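Local coordinates for protein succinate-semialdehyde dehydrogenase (Synechococcus sp., PDB 4ITA) that oxidises succinic semialdehyde to succinate as a member of the aldehyde dehydrogenase family, probably with NADP+ as the hydride acceptor, at residues Glu36-Tyr41 against Tyr120-Ile125; Val254-Asn259 against Cys264-Arg269; Ala393-Asn396 against Glu400-Arg403. One frame throughout, in Å; residues are numbered along the deposited sequence.

Interaction 1 (Glu36-Tyr41 against Tyr120-Ile125); sequences EAFQAY and YQPLGI
The phenyl ring of F38 lies flat over the backbone of G124, a CH-pi contact that docks helix 24-41 of the aldehyde dehydrogenase fold onto strand 115-129 of its Rossmann-type cofactor-binding sheet. G124 CA sits 3.4 Å from the centroid of the F38 ring and only 10° off the ring normal, so the CH2 sits over the centre of the ring face rather than at its rim. With CG of F38 anti to the backbone N (chi1 172°), the ring is carried off the helix toward segment 120-125 and covers the glycine there. Its far end makes the nearest approach, F38 CZ and G124 CA being 3.5 Å apart.

The example illustrates how a glycine lets an aromatic ring settle directly on main chain. G124 takes backbone angles at which a beta carbon would collide with the carbonyl oxygen of L123, and that carbon would also come within 3.8 Å of F38 CE2. The peptide is further fixed by N151, whose OD1 accepts from G124 N, and by backbone bonding between G124 and V152; F38 also packs on V152, on strand 152-156.

P122 takes a different side of the ring. Its CB and CG come up at the edge, near the ring plane, in purely apolar contact. L123 turns its side chain away and offers backbone instead, its carbonyl carbon meeting the ring obliquely, 3.9 Å from F38 CZ. At the rim, P122 CG stops 3.8 Å from F38 CE1.

Interaction 2 (Val254-Asn259 against Cys264-Arg269); sequences VARTMN and CIAAKR. With NDP (NADPH dihydro-nicotinamide-adenine-dinucleotide phosphate), chain C.
R256 sends CG anti to its own backbone nitrogen (chi1 168°) and then bends at chi2 and chi3, which brings its guanidinium onto the aliphatic chain of K268, the two side chains crossing at about a right angle. K268 CG lies over one face of that flat group, 3.6 Å from R256 NH2, while K268 CE comes within 3.5 Å of R256 NH1. The bend at chi4 of K268 takes its amino group off to E361 in a salt bridge, and R256 NH1 and NH2 bond to the carbonyls of L362 and V366; these partners probably offset the proximity of two positive groups whose NH1 and NZ stand 4.7 Å apart.

Here the chain leaves the helix of a beta-alpha-beta unit, 235-239, 245-257 and 267-273, and turns into the second strand. The turn is stitched by a weak hydrogen bond from A267 N to A255 O, 3.2 Å long, and the same oxygen meets A266 CA in a CA-H...O contact. Small residues allow the closeness: A255 CB and A267 CB touch at 3.6 Å. M258, extended beyond CG, brings its methyl CE to the I265 carbonyl oxygen.

At the head of 264-269, C264 SG is covalently bound to C4N of the NADPH nicotinamide, 1.9 Å away, an adduct consistent with a cofactor that shields the thiol from oxidation. E361, which holds K268, also hydrogen-bonds this cofactor through OE1.

Interaction 3 (Ala393-Asn396 against Glu400-Arg403); sequences AWTN and EQQR
T395 lays its methyl CG2 against the CH2 chain of Q401, 3.8 Å from CG, while its hydroxyl reaches past to E400. The first torsion, with OG1 anti to the backbone N (chi1 168°), makes this division possible: methyl to one helix residue, oxygen to its neighbour. OG1 donates to E400 OE1 over 2.7 Å, and OE1 accepts with its anti lone pair, the one away from the other carboxylate oxygen. OG1 also bonds to D397 N and S242 OG, so one buried hydroxyl is gripped by three partners.

Q401 extends beyond CG and turns its amide back to the strand end. Its NE2 donates to T395 O over 3.0 Å in a fairly straight bond (161°); the acceptor lies close to the Q401 amide plane, whereas the nitrogen is tilted 26° from the carbonyl plane. NE2 also donates to a water that in turn donates to N396 OD1, joining the two amides indirectly. A leucine in place of Q401 would probably leave T395 O without this donor and the water without its link to the helix.

T395 thus ties the end of strand 390-394 to the first turn of helix 398-407 through both its side chain and its carbonyl. The turn belongs to a beta-alpha-beta unit in which this helix leads from strand 390-394 to strand 412-415; F404 of the helix packs on A393 and T395, and L455 of the second subunit packs on Q401.

Read from the N terminus, the three contacts follow in series, with none nested in or crossing another. Interaction 1 closes the longest loop: 78 residues, mostly helical, separate its segments, and it ties an early helix to the Rossmann-type sheet that contains strand 115-129. The other two are short-range turns. Interaction 2 bridges four residues between a helix and strand 267-273, and interaction 3 bridges three between strand 390-394 and a helix. Both reach the same seven-stranded sheet, where their strands flank strand 235-239 on either side; their centres are about 20 Å apart. Interaction 1 stands about 38 Å from interaction 2, centre to centre, across the middle of the chain.

Interaction 1 (Glu36-Tyr41 against Tyr120-Ile125)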
loop_
_atom_site.group_PDB
_atom_site.type_symbol
_atom_site.label_atom_id
_atom_site.label_comp_id
_atom_site.label_asym_id
_atom_site.label_seq_id
_atom_site.Cartn_x
_atom_site.Cartn_y
_atom_site.Cartn_z
ATOM N N GLU A 36 -14.884 -14.205 -14.443
ATOM C CA GLU A 36 -16.094 -14.020 -15.229
ATOM C C GLU A 36 -17.116 -13.203 -14.445
ATOM O O GLU A 36 -17.756 -12.298 -14.990
ATOM C CB GLU A 36 -16.667 -15.381 -15.592
ATOM C CG GLU A 36 -17.894 -15.335 -16.469
ATOM C CD GLU A 36 -18.246 -16.714 -16.982
ATOM O OE1 GLU A 36 -19.172 -17.335 -16.421
ATOM O OE2 GLU A 36 -17.576 -17.179 -17.930
ATOM N N ALA A 37 -17.270 -13.513 -13.163
ATOM C CA ALA A 37 -18.218 -12.774 -12.335
ATOM C C ALA A 37 -17.834 -11.304 -12.230
ATOM O O ALA A 37 -18.701 -10.440 -12.293
ATOM C CB ALA A 37 -18.333 -13.396 -10.957
ATOM N N PHE A 38 -16.542 -11.023 -12.069
ATOM C CA PHE A 38 -16.061 -9.650 -11.974
ATOM C C PHE A 38 -16.408 -8.835 -13.215
ATOM O O PHE A 38 -16.768 -7.661 -13.121
ATOM C CB PHE A 38 -14.548 -9.610 -11.746
ATOM C CG PHE A 38 -13.968 -8.218 -11.827
ATOM C CD1 PHE A 38 -14.324 -7.249 -10.890
ATOM C CD2 PHE A 38 -13.074 -7.874 -12.834
ATOM C CE1 PHE A 38 -13.812 -5.964 -10.961
ATOM C CE2 PHE A 38 -12.549 -6.586 -12.907
ATOM C CZ PHE A 38 -12.917 -5.630 -11.972
ATOM N N GLN A 39 -16.303 -9.453 -14.386
ATOM C CA GLN A 39 -16.556 -8.725 -15.623
ATOM C C GLN A 39 -17.977 -8.179 -15.675
ATOM O O GLN A 39 -18.209 -7.084 -16.193
ATOM C CB GLN A 39 -16.235 -9.591 -16.843
ATOM C CG GLN A 39 -14.748 -9.660 -17.110
ATOM C CD GLN A 39 -14.122 -8.273 -17.184
ATOM O OE1 GLN A 39 -14.657 -7.363 -17.825
ATOM N NE2 GLN A 39 -12.993 -8.102 -16.510
ATOM N N ALA A 40 -18.920 -8.909 -15.084
ATOM C CA ALA A 40 -20.293 -8.432 -14.998
ATOM C C ALA A 40 -20.509 -7.565 -13.761
ATOM O O ALA A 40 -21.204 -6.555 -13.821
ATOM C CB ALA A 40 -21.264 -9.599 -15.000
ATOM N N TYR A 41 -19.897 -7.954 -12.646
ATOM C CA TYR A 41 -20.141 -7.293 -11.371
ATOM C C TYR A 41 -19.636 -5.854 -11.365
ATOM O O TYR A 41 -20.255 -4.971 -10.767
ATOM C CB TYR A 41 -19.546 -8.104 -10.215
ATOM C CG TYR A 41 -19.933 -7.582 -8.851
ATOM C CD1 TYR A 41 -21.254 -7.637 -8.414
ATOM C CD2 TYR A 41 -18.984 -7.040 -7.999
ATOM C CE1 TYR A 41 -21.621 -7.165 -7.170
ATOM C CE2 TYR A 41 -19.340 -6.564 -6.741
ATOM C CZ TYR A 41 -20.664 -6.617 -6.340
ATOM O OH TYR A 41 -21.034 -6.151 -5.101
ATOM N N TYR A 120 -12.779 6.256 -9.249
ATOM C CA TYR A 120 -12.372 5.093 -8.484
ATOM C C TYR A 120 -13.043 3.868 -9.062
ATOM O O TYR A 120 -14.263 3.807 -9.157
ATOM C CB TYR A 120 -12.698 5.294 -7.000
ATOM C CG TYR A 120 -11.979 6.497 -6.434
ATOM C CD1 TYR A 120 -10.659 6.400 -6.005
ATOM C CD2 TYR A 120 -12.602 7.743 -6.371
ATOM C CE1 TYR A 120 -9.988 7.506 -5.509
ATOM C CE2 TYR A 120 -11.933 8.853 -5.884
ATOM C CZ TYR A 120 -10.626 8.729 -5.459
ATOM O OH TYR A 120 -9.957 9.837 -4.968
ATOM N N GLN A 121 -12.237 2.907 -9.487
ATOM C CA GLN A 121 -12.748 1.711 -10.141
ATOM C C GLN A 121 -12.142 0.474 -9.486
ATOM O O GLN A 121 -11.007 0.503 -9.018
ATOM C CB GLN A 121 -12.397 1.755 -11.626
ATOM C CG GLN A 121 -13.065 2.905 -12.372
ATOM C CD GLN A 121 -12.833 2.819 -13.863
ATOM O OE1 GLN A 121 -11.705 2.647 -14.314
ATOM N NE2 GLN A 121 -13.909 2.893 -14.637
ATOM N N PRO A 122 -12.892 -0.628 -9.437
ATOM C CA PRO A 122 -12.399 -1.843 -8.785
ATOM C C PRO A 122 -11.203 -2.454 -9.523
ATOM O O PRO A 122 -11.051 -2.295 -10.742
ATOM C CB PRO A 122 -13.608 -2.778 -8.850
ATOM C CG PRO A 122 -14.355 -2.319 -10.061
ATOM C CD PRO A 122 -14.225 -0.820 -10.018
ATOM N N LEU A 123 -10.355 -3.149 -8.781
ATOM C CA LEU A 123 -9.199 -3.821 -9.361
ATOM C C LEU A 123 -9.531 -5.171 -9.994
ATOM O O LEU A 123 -8.956 -5.534 -11.015
ATOM C CB LEU A 123 -8.108 -4.012 -8.306
ATOM C CG LEU A 123 -7.442 -2.752 -7.763
ATOM C CD1 LEU A 123 -6.460 -3.147 -6.680
ATOM C CD2 LEU A 123 -6.758 -1.968 -8.868
ATOM N N GLY A 124 -10.437 -5.924 -9.375
ATOM C CA GLY A 124 -10.727 -7.277 -9.819
ATOM C C GLY A 124 -10.819 -8.221 -8.634
ATOM O O GLY A 124 -11.421 -7.893 -7.615
ATOM N N ILE A 125 -10.211 -9.395 -8.766
ATOM C CA ILE A 125 -10.233 -10.373 -7.686
ATOM C C ILE A 125 -9.269 -9.989 -6.559
ATOM O O ILE A 125 -8.067 -9.819 -6.777
ATOM C CB ILE A 125 -9.846 -11.781 -8.178
ATOM C CG1 ILE A 125 -10.732 -12.247 -9.338
ATOM C CG2 ILE A 125 -9.905 -12.772 -7.031
ATOM C CD1 ILE A 125 -10.234 -13.549 -9.979
#

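Interaction 2 (Val254-Asn259 against Cys264-Arg269)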
loop_
_atom_site.group_PDB
_atom_site.type_symbol
_atom_site.label_atom_id
_atom_site.label_comp_id
_atom_site.label_asym_id
_atom_site.label_seq_id
_atom_site.Cartn_x
_atom_site.Cartn_y
_atom_site.Cartn_z
ATOM N N VAL A 254 -11.879 -5.831 30.832
ATOM C CA VAL A 254 -12.548 -6.200 29.590
ATOM C C VAL A 254 -11.549 -6.217 28.434
ATOM O O VAL A 254 -11.516 -7.164 27.650
ATOM C CB VAL A 254 -13.720 -5.254 29.255
ATOM C CG1 VAL A 254 -14.303 -5.588 27.873
ATOM C CG2 VAL A 254 -14.795 -5.355 30.322
ATOM N N ALA A 255 -10.723 -5.180 28.343
ATOM C CA ALA A 255 -9.789 -5.075 27.225
ATOM C C ALA A 255 -8.793 -6.245 27.164
ATOM O O ALA A 255 -8.479 -6.729 26.082
ATOM C CB ALA A 255 -9.072 -3.749 27.263
ATOM N N ARG A 256 -8.315 -6.725 28.308
ATOM C CA ARG A 256 -7.403 -7.866 28.296
ATOM C C ARG A 256 -8.121 -9.196 28.083
ATOM O O ARG A 256 -7.594 -10.085 27.414
ATOM C CB ARG A 256 -6.554 -7.918 29.578
ATOM C CG ARG A 256 -5.767 -9.230 29.788
ATOM C CD ARG A 256 -4.526 -9.383 28.887
ATOM N NE ARG A 256 -4.852 -9.834 27.528
ATOM C CZ ARG A 256 -3.961 -10.293 26.649
ATOM N NH1 ARG A 256 -4.359 -10.670 25.441
ATOM N NH2 ARG A 256 -2.677 -10.381 26.962
ATOM N N THR A 257 -9.316 -9.348 28.649
ATOM C CA THR A 257 -9.921 -10.675 28.738
ATOM C C THR A 257 -11.030 -10.977 27.732
ATOM O O THR A 257 -11.426 -12.130 27.600
ATOM C CB THR A 257 -10.398 -11.009 30.182
ATOM O OG1 THR A 257 -11.500 -10.169 30.544
ATOM C CG2 THR A 257 -9.250 -10.830 31.179
ATOM N N MET A 258 -11.529 -9.965 27.027
ATOM C CA MET A 258 -12.544 -10.186 25.990
ATOM C C MET A 258 -12.011 -11.144 24.932
ATOM O O MET A 258 -10.816 -11.185 24.676
ATOM C CB MET A 258 -12.939 -8.859 25.328
ATOM C CG MET A 258 -11.778 -8.165 24.613
ATOM S SD MET A 258 -12.120 -6.521 23.932
ATOM C CE MET A 258 -10.486 -6.077 23.323
ATOM N N ASN A 259 -12.907 -11.915 24.327
ATOM C CA ASN A 259 -12.531 -12.894 23.307
ATOM C C ASN A 259 -11.513 -13.897 23.842
ATOM O O ASN A 259 -10.632 -14.372 23.111
ATOM C CB ASN A 259 -11.984 -12.222 22.043
ATOM C CG ASN A 259 -12.380 -12.959 20.783
ATOM O OD1 ASN A 259 -13.554 -13.270 20.595
ATOM N ND2 ASN A 259 -11.410 -13.258 19.923
ATOM N N CYS A 264 -6.149 -8.798 18.800
ATOM C CA CYS A 264 -5.008 -7.997 18.407
ATOM C C CYS A 264 -4.906 -6.683 19.186
ATOM O O CYS A 264 -3.808 -6.169 19.378
ATOM C CB CYS A 264 -5.085 -7.719 16.905
ATOM S SG CYS A 264 -6.645 -6.957 16.368
ATOM N N ILE A 265 -6.052 -6.147 19.607
ATOM C CA ILE A 265 -6.103 -4.889 20.354
ATOM C C ILE A 265 -6.510 -5.107 21.809
ATOM O O ILE A 265 -7.021 -4.193 22.461
ATOM C CB ILE A 265 -7.050 -3.839 19.704
ATOM C CG1 ILE A 265 -8.422 -4.454 19.403
ATOM C CG2 ILE A 265 -6.427 -3.244 18.440
ATOM C CD1 ILE A 265 -9.482 -3.452 18.936
ATOM N N ALA A 266 -6.274 -6.308 22.321
ATOM C CA ALA A 266 -6.359 -6.519 23.754
ATOM C C ALA A 266 -5.379 -5.577 24.445
ATOM O O ALA A 266 -4.314 -5.249 23.897
ATOM C CB ALA A 266 -6.021 -7.950 24.102
ATOM N N ALA A 267 -5.729 -5.146 25.653
ATOM C CA ALA A 267 -4.754 -4.517 26.537
ATOM C C ALA A 267 -3.812 -5.620 27.021
ATOM O O ALA A 267 -4.231 -6.497 27.774
ATOM C CB ALA A 267 -5.456 -3.871 27.715
ATOM N N LYS A 268 -2.557 -5.594 26.585
ATOM C CA LYS A 268 -1.625 -6.669 26.923
ATOM C C LYS A 268 -0.574 -6.286 27.971
ATOM O O LYS A 268 -0.159 -7.123 28.772
ATOM C CB LYS A 268 -0.972 -7.247 25.658
ATOM C CG LYS A 268 -1.987 -7.749 24.631
ATOM C CD LYS A 268 -1.421 -8.840 23.720
ATOM C CE LYS A 268 -2.504 -9.404 22.784
ATOM N NZ LYS A 268 -2.680 -8.618 21.516
ATOM N N ARG A 269 -0.153 -5.025 27.961
ATOM C CA ARG A 269 0.850 -4.529 28.901
ATOM C C ARG A 269 0.284 -3.338 29.657
ATOM O O ARG A 269 0.043 -2.279 29.077
ATOM C CB ARG A 269 2.141 -4.145 28.155
ATOM C CG ARG A 269 2.849 -5.346 27.493
ATOM C CD ARG A 269 4.086 -4.934 26.662
ATOM N NE ARG A 269 3.681 -3.926 25.697
ATOM C CZ ARG A 269 4.212 -2.716 25.565
ATOM N NH1 ARG A 269 5.294 -2.354 26.256
ATOM N NH2 ARG A 269 3.669 -1.873 24.695
HETATM P PA NDP C . -2.032 -17.209 11.787
HETATM O O1A NDP C . -1.181 -16.167 11.122
HETATM O O2A NDP C . -1.423 -18.520 12.202
HETATM O O5B NDP C . -3.262 -17.546 10.821
HETATM C C5B NDP C . -4.057 -16.521 10.213
HETATM C C4B NDP C . -4.459 -16.919 8.795
HETATM O O4B NDP C . -3.282 -17.001 7.987
HETATM C C3B NDP C . -5.102 -18.298 8.708
HETATM O O3B NDP C . -6.034 -18.303 7.618
HETATM C C2B NDP C . -3.927 -19.195 8.367
HETATM O O2B NDP C . -4.300 -20.396 7.705
HETATM C C1B NDP C . -3.201 -18.302 7.400
HETATM N N9A NDP C . -1.766 -18.585 7.241
HETATM C C8A NDP C . -0.876 -18.962 8.181
HETATM N N7A NDP C . 0.357 -19.081 7.633
HETATM C C5A NDP C . 0.255 -18.754 6.335
HETATM C C6A NDP C . 1.157 -18.664 5.176
HETATM N N6A NDP C . 2.466 -18.952 5.317
HETATM N N1A NDP C . 0.623 -18.286 3.999
HETATM C C2A NDP C . -0.675 -17.991 3.850
HETATM N N3A NDP C . -1.559 -18.057 4.857
HETATM C C4A NDP C . -1.145 -18.424 6.087
HETATM O O3 NDP C . -2.709 -16.409 13.030
HETATM P PN NDP C . -3.164 -16.846 14.527
HETATM O O1N NDP C . -2.157 -17.774 15.169
HETATM O O2N NDP C . -4.618 -17.225 14.456
HETATM O O5D NDP C . -3.058 -15.432 15.290
HETATM C C5D NDP C . -3.924 -14.360 14.946
HETATM C C4D NDP C . -3.113 -13.093 14.742
HETATM O O4D NDP C . -3.892 -12.130 14.016
HETATM C C3D NDP C . -2.724 -12.420 16.043
HETATM O O3D NDP C . -1.369 -11.964 15.976
HETATM C C2D NDP C . -3.725 -11.283 16.108
HETATM O O2D NDP C . -3.247 -10.240 16.957
HETATM C C1D NDP C . -3.799 -10.855 14.656
HETATM N N1N NDP C . -5.004 -10.045 14.431
HETATM C C2N NDP C . -4.927 -8.890 13.748
HETATM C C3N NDP C . -5.905 -7.912 13.922
HETATM C C7N NDP C . -5.870 -6.624 13.154
HETATM O O7N NDP C . -6.912 -6.226 12.638
HETATM N N7N NDP C . -4.731 -5.945 13.053
HETATM C C4N NDP C . -7.034 -8.110 14.905
HETATM C C5N NDP C . -7.227 -9.533 15.151
HETATM C C6N NDP C . -6.203 -10.444 14.905
HETATM P P2B NDP C . -4.376 -21.799 8.483
HETATM O O1X NDP C . -4.779 -22.743 7.388
HETATM O O2X NDP C . -2.990 -22.075 9.019
HETATM O O3X NDP C . -5.413 -21.685 9.559
#

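Interaction 3 (Ala393-Asn396 against Glu400-Arg403)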
loop_
_atom_site.group_PDB
_atom_site.type_symbol
_atom_site.label_atom_id
_atom_site.label_comp_id
_atom_site.label_asym_id
_atom_site.label_seq_id
_atom_site.Cartn_x
_atom_site.Cartn_y
_atom_site.Cartn_z
ATOM N N ALA A 393 -4.544 5.126 27.032
ATOM C CA ALA A 393 -3.951 5.880 28.139
ATOM C C ALA A 393 -5.021 6.608 28.936
ATOM O O ALA A 393 -5.975 7.147 28.369
ATOM C CB ALA A 393 -2.890 6.857 27.631
ATOM N N TRP A 394 -4.846 6.601 30.254
ATOM C CA TRP A 394 -5.851 7.088 31.192
ATOM C C TRP A 394 -5.281 8.230 32.016
ATOM O O TRP A 394 -4.356 8.044 32.804
ATOM C CB TRP A 394 -6.353 5.941 32.072
ATOM C CG TRP A 394 -7.053 4.920 31.241
ATOM C CD1 TRP A 394 -6.482 4.074 30.332
ATOM C CD2 TRP A 394 -8.459 4.673 31.194
ATOM N NE1 TRP A 394 -7.450 3.315 29.727
ATOM C CE2 TRP A 394 -8.671 3.655 30.240
ATOM C CE3 TRP A 394 -9.559 5.206 31.873
ATOM C CZ2 TRP A 394 -9.946 3.158 29.950
ATOM C CZ3 TRP A 394 -10.821 4.715 31.580
ATOM C CH2 TRP A 394 -11.004 3.699 30.632
ATOM N N THR A 395 -5.826 9.416 31.787
ATOM C CA THR A 395 -5.369 10.629 32.442
ATOM C C THR A 395 -6.365 11.719 32.126
ATOM O O THR A 395 -6.978 11.725 31.058
ATOM C CB THR A 395 -3.969 11.066 31.952
ATOM O OG1 THR A 395 -3.704 12.394 32.422
ATOM C CG2 THR A 395 -3.890 11.049 30.426
ATOM N N ASN A 396 -6.528 12.645 33.062
ATOM C CA ASN A 396 -7.404 13.782 32.849
ATOM C C ASN A 396 -6.651 15.103 32.826
ATOM O O ASN A 396 -7.250 16.175 32.925
ATOM C CB ASN A 396 -8.536 13.769 33.866
ATOM C CG ASN A 396 -9.518 12.662 33.583
ATOM O OD1 ASN A 396 -10.243 12.713 32.591
ATOM N ND2 ASN A 396 -9.516 11.630 34.417
ATOM N N GLU A 400 -0.830 15.890 29.422
ATOM C CA GLU A 400 -0.500 14.472 29.329
ATOM C C GLU A 400 -1.265 13.810 28.185
ATOM O O GLU A 400 -0.690 13.030 27.430
ATOM C CB GLU A 400 -0.791 13.742 30.645
ATOM C CG GLU A 400 0.089 14.187 31.794
ATOM C CD GLU A 400 -0.124 13.373 33.060
ATOM O OE1 GLU A 400 -1.188 12.722 33.197
ATOM O OE2 GLU A 400 0.782 13.383 33.922
ATOM N N GLN A 401 -2.556 14.112 28.067
ATOM C CA GLN A 401 -3.370 13.542 26.991
ATOM C C GLN A 401 -2.746 13.819 25.631
ATOM O O GLN A 401 -2.625 12.919 24.797
ATOM C CB GLN A 401 -4.797 14.093 27.027
ATOM C CG GLN A 401 -5.573 13.709 28.266
ATOM C CD GLN A 401 -6.933 14.366 28.328
ATOM O OE1 GLN A 401 -7.167 15.402 27.694
ATOM N NE2 GLN A 401 -7.834 13.785 29.111
ATOM N N GLN A 402 -2.332 15.063 25.414
ATOM C CA GLN A 402 -1.744 15.433 24.132
ATOM C C GLN A 402 -0.412 14.738 23.877
ATOM O O GLN A 402 -0.142 14.299 22.758
ATOM C CB GLN A 402 -1.626 16.952 24.002
ATOM C CG GLN A 402 -2.983 17.645 23.845
ATOM C CD GLN A 402 -3.817 17.070 22.698
ATOM O OE1 GLN A 402 -3.351 16.984 21.562
ATOM N NE2 GLN A 402 -5.056 16.677 22.997
ATOM N N ARG A 403 0.420 14.610 24.903
ATOM C CA ARG A 403 1.681 13.899 24.728
ATOM C C ARG A 403 1.462 12.420 24.411
ATOM O O ARG A 403 2.153 11.867 23.552
ATOM C CB ARG A 403 2.604 14.076 25.935
ATOM C CG ARG A 403 3.259 15.454 25.996
ATOM C CD ARG A 403 4.527 15.438 26.844
ATOM N NE ARG A 403 5.532 14.511 26.325
ATOM C CZ ARG A 403 6.545 14.026 27.038
ATOM N NH1 ARG A 403 6.687 14.372 28.311
ATOM N NH2 ARG A 403 7.410 13.186 26.486
HETATM O O HOH W 1 -10.464 14.333 30.255
#